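Local coordinates for UPF0303 protein YBR137W (Saccharomyces cerevisiae, PDB 4CLC) that is a cytoplasmic protein of unknown function in the UPF0303 family, related by sequence to HbpS-like proteins, at residues D[41-54]-D[159-171]. Sequence-based numbering, arbitrary orientation.
Sequences DLGTYIRNAVKENF and MAVSSLIAFANES
F167 turns the edge of its ring toward the face of Y45, a T-shaped pair with centroids 5.5 Å apart and planes at 63°. One face of the F167 ring is also taken: CD1 of L42 sits over it in a CH-pi contact, 4.0 Å from the centroid and toward the rim. Both aromatic side chains carry CG anti to the backbone N (chi1 -177° for Y45), which in Y45 lays the ring against the helix that carries F167. The same ring brings CE2 to S163 O, in the ring plane at 3.4 Å, and its OH beside the methyl of A166. With an alanine at Y45, F167 would probably lose the aromatic face its ring edge points at, and a gap would open over A166. Farther along, the bent chain of M159 lays CE against CB of A49 (3.7 Å) and CG2 of V50. Between these two clusters, I46 CG1 packs on S163 OG, whose hydroxyl is hydrogen-bonded to M159 O one turn earlier in its own helix. The axes of 41-53 and 159-168 come within 10.1 Å, at 127° between their N-to-C directions, and beneath them L42, I46 and L164 rest on sheet strands, L42 and L164 meeting through their methyls. No hydrogen bond links the two segments, so the pairing of helices 36-53 and 153-168 on the sheet of this GAF-clan fold rests on apolar and aromatic fit.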
# COMPACT_ATOMS: atom_id res chain seq x y z
N ASP D 41 18.31 35.06 3.12
CA ASP D 41 18.28 36.36 2.51
C ASP D 41 17.33 36.32 1.33
O ASP D 41 16.39 37.12 1.26
CB ASP D 41 19.69 36.80 2.10
CG ASP D 41 20.58 37.06 3.30
OD1 ASP D 41 20.02 37.37 4.38
OD2 ASP D 41 21.83 36.95 3.17
N LEU D 42 17.54 35.36 0.42
CA LEU D 42 16.70 35.26 -0.76
C LEU D 42 15.21 35.11 -0.43
O LEU D 42 14.37 35.75 -1.05
CB LEU D 42 17.13 34.08 -1.63
CG LEU D 42 16.12 33.78 -2.74
CD1 LEU D 42 16.10 34.93 -3.73
CD2 LEU D 42 16.45 32.48 -3.43
N GLY D 43 14.89 34.30 0.56
CA GLY D 43 13.51 34.09 0.94
C GLY D 43 12.82 35.32 1.50
O GLY D 43 11.64 35.55 1.24
N THR D 44 13.54 36.12 2.29
CA THR D 44 12.90 37.28 2.92
C THR D 44 12.81 38.39 1.88
O THR D 44 11.84 39.15 1.86
CB THR D 44 13.65 37.77 4.20
OG1 THR D 44 15.04 37.96 3.94
CG2 THR D 44 13.50 36.75 5.31
N TYR D 45 13.80 38.44 1.01
CA TYR D 45 13.79 39.33 -0.13
C TYR D 45 12.49 39.19 -0.94
O TYR D 45 11.74 40.15 -1.12
CB TYR D 45 15.00 39.02 -1.00
CG TYR D 45 15.17 39.91 -2.21
CD1 TYR D 45 15.51 41.25 -2.06
CD2 TYR D 45 15.05 39.41 -3.50
CE1 TYR D 45 15.71 42.07 -3.16
CE2 TYR D 45 15.24 40.22 -4.61
CZ TYR D 45 15.57 41.55 -4.43
OH TYR D 45 15.75 42.36 -5.53
N ILE D 46 12.23 37.97 -1.39
CA ILE D 46 11.00 37.64 -2.07
C ILE D 46 9.79 37.92 -1.20
O ILE D 46 8.73 38.31 -1.71
CB ILE D 46 10.97 36.15 -2.48
CG1 ILE D 46 12.19 35.82 -3.33
CG2 ILE D 46 9.68 35.80 -3.20
CD1 ILE D 46 12.24 34.39 -3.70
N ARG D 47 9.93 37.71 0.10
CA ARG D 47 8.78 37.87 0.97
C ARG D 47 8.40 39.32 0.97
O ARG D 47 7.22 39.67 0.90
CB ARG D 47 9.06 37.38 2.40
CG ARG D 47 7.82 37.43 3.31
CD ARG D 47 8.15 37.02 4.73
NE ARG D 47 6.99 37.15 5.60
CZ ARG D 47 6.66 38.27 6.21
NH1 ARG D 47 7.42 39.35 6.03
NH2 ARG D 47 5.59 38.33 7.00
N ASN D 48 9.42 40.18 1.02
CA ASN D 48 9.21 41.61 0.97
C ASN D 48 8.56 41.95 -0.38
O ASN D 48 7.48 42.55 -0.43
CB ASN D 48 10.53 42.36 1.15
CG ASN D 48 10.46 43.78 0.62
OD1 ASN D 48 11.17 44.14 -0.34
ND2 ASN D 48 9.65 44.62 1.27
N ALA D 49 9.22 41.51 -1.45
CA ALA D 49 8.75 41.72 -2.81
C ALA D 49 7.28 41.35 -3.00
O ALA D 49 6.48 42.21 -3.37
CB ALA D 49 9.60 40.96 -3.77
N VAL D 50 6.91 40.10 -2.76
CA VAL D 50 5.51 39.71 -2.90
C VAL D 50 4.62 40.62 -2.06
O VAL D 50 3.49 40.91 -2.45
CB VAL D 50 5.26 38.21 -2.50
CG1 VAL D 50 3.79 37.90 -2.36
CG2 VAL D 50 5.84 37.28 -3.55
N LYS D 51 5.09 41.08 -0.91
CA LYS D 51 4.15 41.83 -0.10
C LYS D 51 4.06 43.30 -0.53
O LYS D 51 3.03 43.95 -0.31
CB LYS D 51 4.46 41.70 1.39
CG LYS D 51 3.17 41.21 2.13
CD LYS D 51 3.13 41.56 3.61
CE LYS D 51 4.43 41.26 4.30
NZ LYS D 51 4.46 41.99 5.59
N GLU D 52 5.11 43.83 -1.14
CA GLU D 52 5.02 45.17 -1.70
C GLU D 52 4.13 45.17 -2.94
O GLU D 52 3.14 45.90 -3.01
CB GLU D 52 6.40 45.74 -2.04
CG GLU D 52 7.00 46.57 -0.91
CD GLU D 52 8.51 46.68 -1.00
OE1 GLU D 52 9.04 46.69 -2.13
OE2 GLU D 52 9.18 46.75 0.06
N ASN D 53 4.46 44.31 -3.90
CA ASN D 53 3.68 44.19 -5.13
C ASN D 53 2.26 43.65 -4.97
O ASN D 53 1.36 44.07 -5.69
CB ASN D 53 4.43 43.30 -6.13
CG ASN D 53 5.76 43.89 -6.53
OD1 ASN D 53 5.87 44.53 -7.58
ND2 ASN D 53 6.78 43.68 -5.71
N PHE D 54 2.04 42.72 -4.04
CA PHE D 54 0.70 42.16 -3.90
C PHE D 54 0.16 42.17 -2.48
O PHE D 54 -0.19 41.10 -1.95
CB PHE D 54 0.66 40.73 -4.42
CG PHE D 54 0.86 40.62 -5.89
CD1 PHE D 54 2.13 40.57 -6.43
CD2 PHE D 54 -0.24 40.57 -6.74
CE1 PHE D 54 2.31 40.47 -7.79
CE2 PHE D 54 -0.08 40.46 -8.09
CZ PHE D 54 1.21 40.41 -8.63
N MET D 159 6.98 36.51 -10.52
CA MET D 159 7.56 36.92 -9.24
C MET D 159 8.78 36.09 -8.93
O MET D 159 9.83 36.62 -8.55
CB MET D 159 6.55 36.79 -8.10
CG MET D 159 5.92 38.13 -7.62
SD MET D 159 7.06 39.45 -7.14
CE MET D 159 8.42 38.57 -6.38
N ALA D 160 8.64 34.78 -9.13
CA ALA D 160 9.75 33.86 -8.95
C ALA D 160 10.95 34.26 -9.77
O ALA D 160 12.01 34.48 -9.22
CB ALA D 160 9.32 32.46 -9.30
N VAL D 161 10.78 34.37 -11.08
CA VAL D 161 11.91 34.59 -11.99
C VAL D 161 12.53 35.98 -11.83
O VAL D 161 13.75 36.16 -11.92
CB VAL D 161 11.50 34.42 -13.47
CG1 VAL D 161 12.73 34.36 -14.36
CG2 VAL D 161 10.68 33.16 -13.67
N SER D 162 11.66 36.96 -11.59
CA SER D 162 12.09 38.34 -11.55
C SER D 162 12.97 38.57 -10.33
O SER D 162 14.11 39.06 -10.44
CB SER D 162 10.88 39.26 -11.49
OG SER D 162 9.78 38.68 -12.17
N SER D 163 12.42 38.20 -9.17
CA SER D 163 13.10 38.43 -7.89
C SER D 163 14.29 37.51 -7.75
O SER D 163 15.24 37.82 -7.05
CB SER D 163 12.13 38.24 -6.72
OG SER D 163 11.55 36.96 -6.76
N LEU D 164 14.25 36.38 -8.43
CA LEU D 164 15.39 35.49 -8.45
C LEU D 164 16.54 36.13 -9.22
O LEU D 164 17.69 36.11 -8.78
CB LEU D 164 14.97 34.17 -9.08
CG LEU D 164 15.74 32.90 -8.80
CD1 LEU D 164 16.05 32.79 -7.32
CD2 LEU D 164 14.82 31.80 -9.23
N ILE D 165 16.23 36.72 -10.38
CA ILE D 165 17.20 37.46 -11.21
C ILE D 165 17.61 38.80 -10.57
O ILE D 165 18.78 39.19 -10.61
CB ILE D 165 16.65 37.73 -12.64
CG1 ILE D 165 16.60 36.44 -13.45
CG2 ILE D 165 17.51 38.74 -13.36
CD1 ILE D 165 16.40 36.66 -14.92
N ALA D 166 16.64 39.50 -9.99
CA ALA D 166 16.95 40.70 -9.22
C ALA D 166 17.93 40.41 -8.09
O ALA D 166 18.94 41.10 -7.95
CB ALA D 166 15.69 41.30 -8.66
N PHE D 167 17.65 39.38 -7.29
CA PHE D 167 18.53 38.99 -6.18
C PHE D 167 19.91 38.60 -6.68
O PHE D 167 20.93 38.98 -6.09
CB PHE D 167 17.92 37.82 -5.39
CG PHE D 167 18.73 37.43 -4.19
CD1 PHE D 167 19.75 36.51 -4.29
CD2 PHE D 167 18.45 37.97 -2.94
CE1 PHE D 167 20.49 36.14 -3.18
CE2 PHE D 167 19.19 37.61 -1.81
CZ PHE D 167 20.21 36.69 -1.94
N ALA D 168 19.94 37.84 -7.76
CA ALA D 168 21.21 37.43 -8.34
C ALA D 168 21.98 38.66 -8.80
O ALA D 168 23.22 38.68 -8.78
CB ALA D 168 20.98 36.48 -9.49
N ASN D 169 21.23 39.69 -9.19
CA ASN D 169 21.83 40.88 -9.77
C ASN D 169 22.37 41.83 -8.72
O ASN D 169 22.96 42.85 -9.07
CB ASN D 169 20.83 41.63 -10.68
CG ASN D 169 21.16 41.47 -12.18
OD1 ASN D 169 22.31 41.23 -12.57
ND2 ASN D 169 20.15 41.60 -13.01
N GLU D 170 22.22 41.51 -7.44
CA GLU D 170 22.94 42.31 -6.45
C GLU D 170 24.21 41.58 -5.99
O GLU D 170 24.16 40.55 -5.31
CB GLU D 170 22.08 42.64 -5.24
CG GLU D 170 20.75 43.27 -5.57
CD GLU D 170 20.22 44.11 -4.44
OE1 GLU D 170 20.89 44.23 -3.39
OE2 GLU D 170 19.10 44.66 -4.59
N SER D 171 25.34 42.13 -6.41
CA SER D 171 26.64 41.75 -5.87
C SER D 171 27.66 42.88 -6.12
O SER D 171 27.45 43.75 -6.98
CB SER D 171 27.12 40.43 -6.47
OG SER D 171 26.45 39.34 -5.85